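PDB 1J7X: interphotoreceptor retinoid-binding protein from Xenopus laevis, which probably carries retinoids through the matrix between the photoreceptors and the pigment epithelium of the retina, this chain being one functional unit. Local coordinates for residues N83-E88 and Q92-T97; N142-L147 and E293-H298; K245-G250 and V256-I261. One frame throughout, in Å; residues are numbered along the deposited sequence.

Contact 1. Residues N83-E88 and Q92-T97; sequences NIPEDE and QALVNT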
# COMPACT_ATOMS: atom_id res chain seq x y z
N ASN A 83 2.74 -3.21 23.88
CA ASN A 83 3.57 -4.38 24.14
C ASN A 83 5.05 -4.12 23.92
O ASN A 83 5.81 -5.08 23.78
CB ASN A 83 3.12 -5.51 23.25
CG ASN A 83 1.66 -5.88 23.48
OD1 ASN A 83 0.76 -5.09 23.22
ND2 ASN A 83 1.44 -7.07 23.98
N ILE A 84 5.44 -2.85 23.87
CA ILE A 84 6.81 -2.44 23.68
C ILE A 84 7.52 -2.40 25.03
O ILE A 84 6.99 -1.81 25.94
CB ILE A 84 6.87 -1.02 23.08
CG1 ILE A 84 6.10 -0.98 21.77
CG2 ILE A 84 8.32 -0.63 22.80
CD1 ILE A 84 6.09 0.39 21.13
N PRO A 85 8.67 -3.07 25.16
CA PRO A 85 9.48 -3.08 26.39
C PRO A 85 9.96 -1.70 26.81
O PRO A 85 10.09 -0.83 25.95
CB PRO A 85 10.68 -3.95 26.01
CG PRO A 85 10.16 -4.82 24.94
CD PRO A 85 9.29 -3.90 24.11
N GLU A 86 10.26 -1.53 28.10
CA GLU A 86 10.70 -0.25 28.65
C GLU A 86 12.22 -0.23 28.72
O GLU A 86 12.87 0.80 28.55
CB GLU A 86 10.10 -0.07 30.05
CG GLU A 86 8.59 0.06 30.13
CD GLU A 86 8.09 1.36 29.53
OE1 GLU A 86 8.29 1.47 28.30
OE2 GLU A 86 7.53 2.25 30.26
N ASP A 87 12.79 -1.38 29.02
CA ASP A 87 14.21 -1.45 29.18
C ASP A 87 14.95 -1.19 27.86
O ASP A 87 14.66 -1.80 26.82
CB ASP A 87 14.56 -2.82 29.73
CG ASP A 87 16.05 -3.03 29.89
OD1 ASP A 87 16.71 -3.34 28.84
OD2 ASP A 87 16.63 -2.95 31.02
N GLU A 88 15.92 -0.31 27.89
CA GLU A 88 16.70 0.03 26.69
C GLU A 88 17.44 -1.17 26.05
O GLU A 88 17.58 -1.24 24.82
CB GLU A 88 17.70 1.14 27.00
CG GLU A 88 17.03 2.51 27.22
CD GLU A 88 18.03 3.65 27.44
OE1 GLU A 88 17.64 4.81 27.23
OE2 GLU A 88 19.19 3.41 27.82
N GLN A 92 16.71 -2.31 22.19
CA GLN A 92 17.75 -2.43 21.11
C GLN A 92 17.74 -3.85 20.57
O GLN A 92 17.80 -4.05 19.36
CB GLN A 92 19.18 -2.08 21.66
CG GLN A 92 20.23 -2.10 20.60
CD GLN A 92 20.01 -1.01 19.55
OE1 GLN A 92 20.17 0.20 19.85
NE2 GLN A 92 19.44 -1.42 18.35
N ALA A 93 17.54 -4.82 21.46
CA ALA A 93 17.53 -6.22 21.06
C ALA A 93 16.35 -6.50 20.09
O ALA A 93 16.53 -7.22 19.08
CB ALA A 93 17.39 -7.10 22.26
N LEU A 94 15.16 -5.95 20.40
CA LEU A 94 13.98 -6.08 19.57
C LEU A 94 14.21 -5.45 18.18
O LEU A 94 13.96 -6.07 17.11
CB LEU A 94 12.88 -5.41 20.26
CG LEU A 94 11.51 -5.46 19.51
CD1 LEU A 94 11.14 -6.91 19.19
CD2 LEU A 94 10.42 -4.75 20.29
N VAL A 95 14.72 -4.23 18.20
CA VAL A 95 15.00 -3.51 16.96
C VAL A 95 15.98 -4.39 16.14
O VAL A 95 15.85 -4.49 14.89
CB VAL A 95 15.53 -2.12 17.21
CG1 VAL A 95 16.20 -1.55 15.94
CG2 VAL A 95 14.40 -1.22 17.72
N ASN A 96 16.95 -5.01 16.82
CA ASN A 96 17.97 -5.81 16.12
C ASN A 96 17.38 -7.04 15.43
O ASN A 96 17.95 -7.57 14.50
CB ASN A 96 19.12 -6.27 17.08
CG ASN A 96 20.14 -5.13 17.41
OD1 ASN A 96 20.18 -4.14 16.69
ND2 ASN A 96 20.80 -5.21 18.57
N THR A 97 16.27 -7.48 15.90
CA THR A 97 15.63 -8.63 15.26
C THR A 97 14.52 -8.24 14.25
O THR A 97 14.18 -9.00 13.39
CB THR A 97 15.02 -9.61 16.25
OG1 THR A 97 14.15 -8.97 17.10
CG2 THR A 97 16.02 -10.23 17.19
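Pro85 lays the CD edge of its ring against Leu94, whose CD2 methyl stands 4.1 Å from Pro85 CD, the two side chains crossing at about a right angle. Leu94 reaches the proline because CG swings anti to the backbone N (chi1 -180°), carrying the branched tip out from the helix toward the incoming loop. Proline suits the loop: its rigid ring offers an apolar surface, and it also rests on Met90 and Leu91 of the same helix. The other link is backbone: Gln92 N donates to Glu88 O over 3.0 Å in a nearly straight bond (167°), the i to i+4 bond of the first turn. Gln92 turns its polar end elsewhere. Its chain bends at chi2, so that NE2 meets Asn96 OD1 at 3.3 Å from above the carbonyl plane, while its amide also binds Asn131 and the carbonyl of Phe128 on helix 119-137. An amide that both donates and accepts fits this seam between helices. Further along, Leu94 O accepts from both Thr97 N and Thr97 OG1. At the opposite end Asp87 OD1 accepts a hydrogen bond from Met90 N: an Asp N-cap starting helix 88-98, its lead-in loop folded back on that helix through Pro85.

Contact 2. Residues N142-L147 and E293-H298; sequences NLIIDL and EIIAFH
Ile295 points its CB from the helix toward the strand, and its two branches part to meet different residues. CG2, anti to the backbone N, comes to 3.7 Å from Asn142 ND2 and 4.2 Å from Asn142 CG, and the two side chains pass each other running opposite ways. CG1, the other branch, stands anti to the carbonyl carbon (chi1 -64°), and the extended chain beyond it (chi2 169°) delivers CD1 to Ile144. There CD1 lies 3.4 Å from Ile144 CD1, tighter than usual for two methyls, and 4.2 Å from Ile144 CG1. This is helix-on-sheet packing in the beta-beta-alpha spiral of the ClpP/crotonase clan: helix 287-296, close to the C-terminus, lies against the mixed sheet in which strand 142-146 runs beside 108-112 and 204-209. Ile295 also touches Ile108 and Tyr206 on those neighbouring strands, and so spans three of them. A beta-branched residue suits the task, since two arms from one CB can serve two strand residues at once. Asn142 and Ile144 are two apart and both reach the helix, while Leu143 between them turns away to Phe165 and Tyr199. Asparagine fits the strand's partly exposed start, its CB pointing toward the helix.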
# COMPACT_ATOMS: atom_id res chain seq x y z
N ASN A 142 24.80 2.33 -2.46
CA ASN A 142 23.48 1.89 -2.97
C ASN A 142 22.80 1.06 -1.87
O ASN A 142 23.48 0.51 -0.96
CB ASN A 142 23.67 1.01 -4.18
CG ASN A 142 24.07 1.79 -5.38
OD1 ASN A 142 23.29 2.56 -5.94
ND2 ASN A 142 25.33 1.60 -5.79
N LEU A 143 21.48 1.04 -1.86
CA LEU A 143 20.73 0.33 -0.82
C LEU A 143 19.63 -0.50 -1.43
O LEU A 143 18.90 -0.07 -2.29
CB LEU A 143 20.10 1.33 0.14
CG LEU A 143 19.18 0.72 1.21
CD1 LEU A 143 20.04 -0.10 2.18
CD2 LEU A 143 18.42 1.72 2.05
N ILE A 144 19.54 -1.71 -0.98
CA ILE A 144 18.49 -2.66 -1.39
C ILE A 144 17.57 -2.81 -0.24
O ILE A 144 18.00 -3.30 0.79
CB ILE A 144 19.06 -4.04 -1.78
CG1 ILE A 144 19.84 -3.92 -3.10
CG2 ILE A 144 17.97 -5.01 -1.99
CD1 ILE A 144 20.85 -2.84 -3.15
N ILE A 145 16.30 -2.47 -0.37
CA ILE A 145 15.33 -2.63 0.70
C ILE A 145 14.47 -3.83 0.29
O ILE A 145 13.78 -3.79 -0.75
CB ILE A 145 14.48 -1.33 0.85
CG1 ILE A 145 15.34 -0.09 1.03
CG2 ILE A 145 13.41 -1.54 1.97
CD1 ILE A 145 14.48 1.17 1.19
N ASP A 146 14.58 -4.90 1.06
CA ASP A 146 13.92 -6.14 0.79
C ASP A 146 12.51 -6.23 1.47
O ASP A 146 12.41 -6.36 2.66
CB ASP A 146 14.76 -7.29 1.26
CG ASP A 146 14.28 -8.60 0.74
OD1 ASP A 146 13.15 -8.69 0.16
OD2 ASP A 146 15.06 -9.58 0.85
N LEU A 147 11.40 -6.07 0.69
CA LEU A 147 10.09 -6.16 1.23
C LEU A 147 9.34 -7.38 0.77
O LEU A 147 8.09 -7.48 0.87
CB LEU A 147 9.29 -4.89 0.79
CG LEU A 147 9.86 -3.61 1.26
CD1 LEU A 147 8.96 -2.29 0.66
CD2 LEU A 147 10.04 -3.56 2.75
N GLU A 293 22.56 -6.93 -10.48
CA GLU A 293 22.83 -6.71 -11.88
C GLU A 293 22.67 -5.27 -12.24
O GLU A 293 23.57 -4.63 -12.89
CB GLU A 293 21.87 -7.50 -12.77
CG GLU A 293 21.64 -8.91 -12.42
CD GLU A 293 20.70 -9.63 -13.41
OE1 GLU A 293 20.05 -10.66 -12.92
OE2 GLU A 293 20.61 -9.14 -14.65
N ILE A 294 21.50 -4.70 -11.90
CA ILE A 294 21.26 -3.32 -12.19
C ILE A 294 22.31 -2.39 -11.68
O ILE A 294 22.77 -1.45 -12.37
CB ILE A 294 19.85 -2.84 -11.73
CG1 ILE A 294 18.79 -3.69 -12.29
CG2 ILE A 294 19.69 -1.43 -12.05
CD1 ILE A 294 18.76 -3.76 -13.72
N ILE A 295 22.69 -2.61 -10.41
CA ILE A 295 23.70 -1.88 -9.78
C ILE A 295 25.06 -1.98 -10.55
O ILE A 295 25.70 -0.94 -10.77
CB ILE A 295 23.87 -2.33 -8.36
CG1 ILE A 295 22.57 -2.02 -7.60
CG2 ILE A 295 25.05 -1.50 -7.72
CD1 ILE A 295 22.39 -2.65 -6.18
N ALA A 296 25.43 -3.18 -10.89
CA ALA A 296 26.74 -3.49 -11.55
C ALA A 296 26.89 -2.86 -12.93
O ALA A 296 27.98 -2.29 -13.24
CB ALA A 296 26.94 -4.90 -11.69
N PHE A 297 25.79 -2.83 -13.66
CA PHE A 297 25.77 -2.22 -15.01
C PHE A 297 25.28 -0.76 -15.09
O PHE A 297 25.03 -0.23 -16.17
CB PHE A 297 25.06 -3.15 -15.96
CG PHE A 297 25.79 -4.48 -16.16
CD1 PHE A 297 25.68 -5.49 -15.27
CD2 PHE A 297 26.70 -4.67 -17.21
CE1 PHE A 297 26.39 -6.67 -15.42
CE2 PHE A 297 27.35 -5.84 -17.38
CZ PHE A 297 27.21 -6.85 -16.49
N HIS A 298 25.19 -0.06 -13.94
CA HIS A 298 24.70 1.31 -13.98
C HIS A 298 25.76 2.18 -14.72
O HIS A 298 26.99 2.12 -14.46
CB HIS A 298 24.47 1.84 -12.58
CG HIS A 298 23.77 3.16 -12.53
ND1 HIS A 298 22.50 3.38 -13.04
CD2 HIS A 298 24.17 4.35 -12.00
CE1 HIS A 298 22.16 4.64 -12.83
NE2 HIS A 298 23.15 5.25 -12.20

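Contact 3. Residues K245-G250 and V256-I261; sequences KVFPFG and VTVPII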
# COMPACT_ATOMS: atom_id res chain seq x y z
N LYS A 245 -14.03 -0.65 2.22
CA LYS A 245 -14.83 -1.22 3.33
C LYS A 245 -15.83 -2.18 2.67
O LYS A 245 -16.21 -2.01 1.48
CB LYS A 245 -15.55 -0.10 4.07
CG LYS A 245 -14.61 0.80 4.87
CD LYS A 245 -15.34 1.74 5.86
CE LYS A 245 -14.43 2.28 7.00
NZ LYS A 245 -15.18 3.11 8.05
N VAL A 246 -16.23 -3.16 3.40
CA VAL A 246 -17.13 -4.13 2.95
C VAL A 246 -18.53 -3.86 3.50
O VAL A 246 -18.68 -3.58 4.70
CB VAL A 246 -16.70 -5.51 3.31
CG1 VAL A 246 -17.63 -6.56 2.74
CG2 VAL A 246 -15.26 -5.76 2.73
N PHE A 247 -19.55 -3.97 2.62
CA PHE A 247 -20.96 -3.77 3.01
C PHE A 247 -21.80 -4.96 2.62
O PHE A 247 -21.90 -5.30 1.48
CB PHE A 247 -21.50 -2.50 2.34
CG PHE A 247 -20.73 -1.24 2.68
CD1 PHE A 247 -19.58 -0.88 1.99
CD2 PHE A 247 -21.22 -0.34 3.63
CE1 PHE A 247 -18.86 0.22 2.33
CE2 PHE A 247 -20.54 0.88 3.88
CZ PHE A 247 -19.36 1.14 3.24
N PRO A 248 -22.38 -5.65 3.59
CA PRO A 248 -23.13 -6.84 3.31
C PRO A 248 -24.46 -6.42 2.80
O PRO A 248 -24.85 -5.26 2.99
CB PRO A 248 -23.24 -7.50 4.71
CG PRO A 248 -23.40 -6.31 5.56
CD PRO A 248 -22.33 -5.35 5.01
N PHE A 249 -25.04 -7.28 2.00
CA PHE A 249 -26.38 -7.00 1.48
C PHE A 249 -27.32 -7.79 2.37
O PHE A 249 -27.37 -9.04 2.25
CB PHE A 249 -26.55 -7.49 0.03
CG PHE A 249 -25.85 -6.60 -1.01
CD1 PHE A 249 -26.28 -5.32 -1.23
CD2 PHE A 249 -24.75 -7.03 -1.68
CE1 PHE A 249 -25.61 -4.48 -2.10
CE2 PHE A 249 -24.11 -6.25 -2.60
CZ PHE A 249 -24.55 -4.95 -2.78
N GLY A 250 -28.01 -7.09 3.24
CA GLY A 250 -29.01 -7.73 4.11
C GLY A 250 -29.88 -8.70 3.34
O GLY A 250 -30.26 -8.46 2.15
N VAL A 256 -20.78 -6.19 -0.89
CA VAL A 256 -20.03 -5.32 -1.79
C VAL A 256 -18.82 -4.63 -1.13
O VAL A 256 -18.90 -4.06 -0.06
CB VAL A 256 -20.96 -4.29 -2.53
CG1 VAL A 256 -21.46 -3.25 -1.53
CG2 VAL A 256 -20.22 -3.55 -3.65
N THR A 257 -17.63 -4.71 -1.75
CA THR A 257 -16.47 -4.00 -1.28
C THR A 257 -16.36 -2.77 -2.05
O THR A 257 -16.45 -2.79 -3.30
CB THR A 257 -15.13 -4.80 -1.53
OG1 THR A 257 -15.20 -6.04 -0.89
CG2 THR A 257 -13.93 -4.04 -0.93
N VAL A 258 -16.33 -1.70 -1.30
CA VAL A 258 -16.32 -0.36 -1.87
C VAL A 258 -15.13 0.48 -1.48
O VAL A 258 -14.83 0.64 -0.29
CB VAL A 258 -17.63 0.40 -1.46
CG1 VAL A 258 -17.62 1.76 -2.06
CG2 VAL A 258 -18.83 -0.39 -1.89
N PRO A 259 -14.39 1.02 -2.46
CA PRO A 259 -13.29 1.87 -2.08
C PRO A 259 -13.81 3.17 -1.54
O PRO A 259 -14.59 3.75 -2.20
CB PRO A 259 -12.53 2.07 -3.39
CG PRO A 259 -13.64 1.92 -4.45
CD PRO A 259 -14.45 0.82 -3.92
N ILE A 260 -13.49 3.50 -0.30
CA ILE A 260 -13.95 4.74 0.31
C ILE A 260 -12.87 5.79 0.25
O ILE A 260 -13.10 6.95 0.52
CB ILE A 260 -14.34 4.52 1.75
CG1 ILE A 260 -13.06 4.12 2.58
CG2 ILE A 260 -15.41 3.43 1.92
CD1 ILE A 260 -13.31 4.06 4.08
N ILE A 261 -11.66 5.43 -0.17
CA ILE A 261 -10.62 6.38 -0.23
C ILE A 261 -9.96 6.39 -1.56
O ILE A 261 -9.67 5.28 -2.12
CB ILE A 261 -9.55 5.94 0.84
CG1 ILE A 261 -10.00 6.33 2.23
CG2 ILE A 261 -8.22 6.55 0.54
CD1 ILE A 261 -9.25 5.69 3.35
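Val256 and Phe249 make the apolar centre, the ring leaning obliquely on the valine with CZ 3.7 Å from Val256 CB. The ring gets there because CG lies anti to the carbonyl carbon (chi1 -75°), which brings CE2 and CZ back over the neighbouring strand. Val256 CG1 then fits between Phe249 CZ and Phe247, 3.9 Å from Phe247 CB. Both Phe249 and Val256 also touch Leu65 on the adjoining strand 64-67, and Phe249 meets Val7 and Gln10 of helix 2-18, so a large flat side chain fits this junction. Replacing Phe249 with an alanine would probably leave a gap beside Val256 and remove the side-chain contacts with Val7, Gln10 and Leu65.

Outward along the same face, Phe247 CD1 lies 4.0 Å from Val258 CG2, the side chains crossing at about a right angle, while Val256 O sits at the ring edge, in its plane. Farther still, the extended Lys245 chain runs over Ile260, with CD 3.6 Å from Ile260 CD1, and carries NZ to Gln181. On the other face Val246 CG2 approaches Thr257 OG1 at 3.6 Å, a valine and a threonine both being beta-branched residues at home in strands.

Four backbone bonds join the antiparallel hairpin through two hydrogen-bonded pairs, Lys245 with Val258 and Phe247 with Val256. Val258 N to Lys245 O is 2.8 Å and almost straight at 177°; Val246 and Thr257 form the non-hydrogen-bonded pair between. Backbone bonding thus sets the register, Phe247 and Phe249 pack the hairpin against helix 2-18, and the lysine pairs an aliphatic stem on isoleucine with an ammonium held by an amide at the outer end.

The three contacts sit in separate parts of the chain and do not touch. Contact 1, on the periphery with its centre about 26 Å from the chain's centre, approaches contact 2 to about 11 Å between nearest atoms, their centres lying about 30 Å apart. Contacts 2 and 3 lie on opposite sides of the chain's centre, about 40 Å apart between centres, and yet contact 3 falls within the long loop that contact 2 closes. Contact 1 ends before either of the others begins. Contact 2 belongs to the mixed sheet and contact 3 to the separate antiparallel sheet, with centres of contacts 1 and 3 about 38 Å apart. No ligand marks the retinoid site here, so none of the three can be assigned to it.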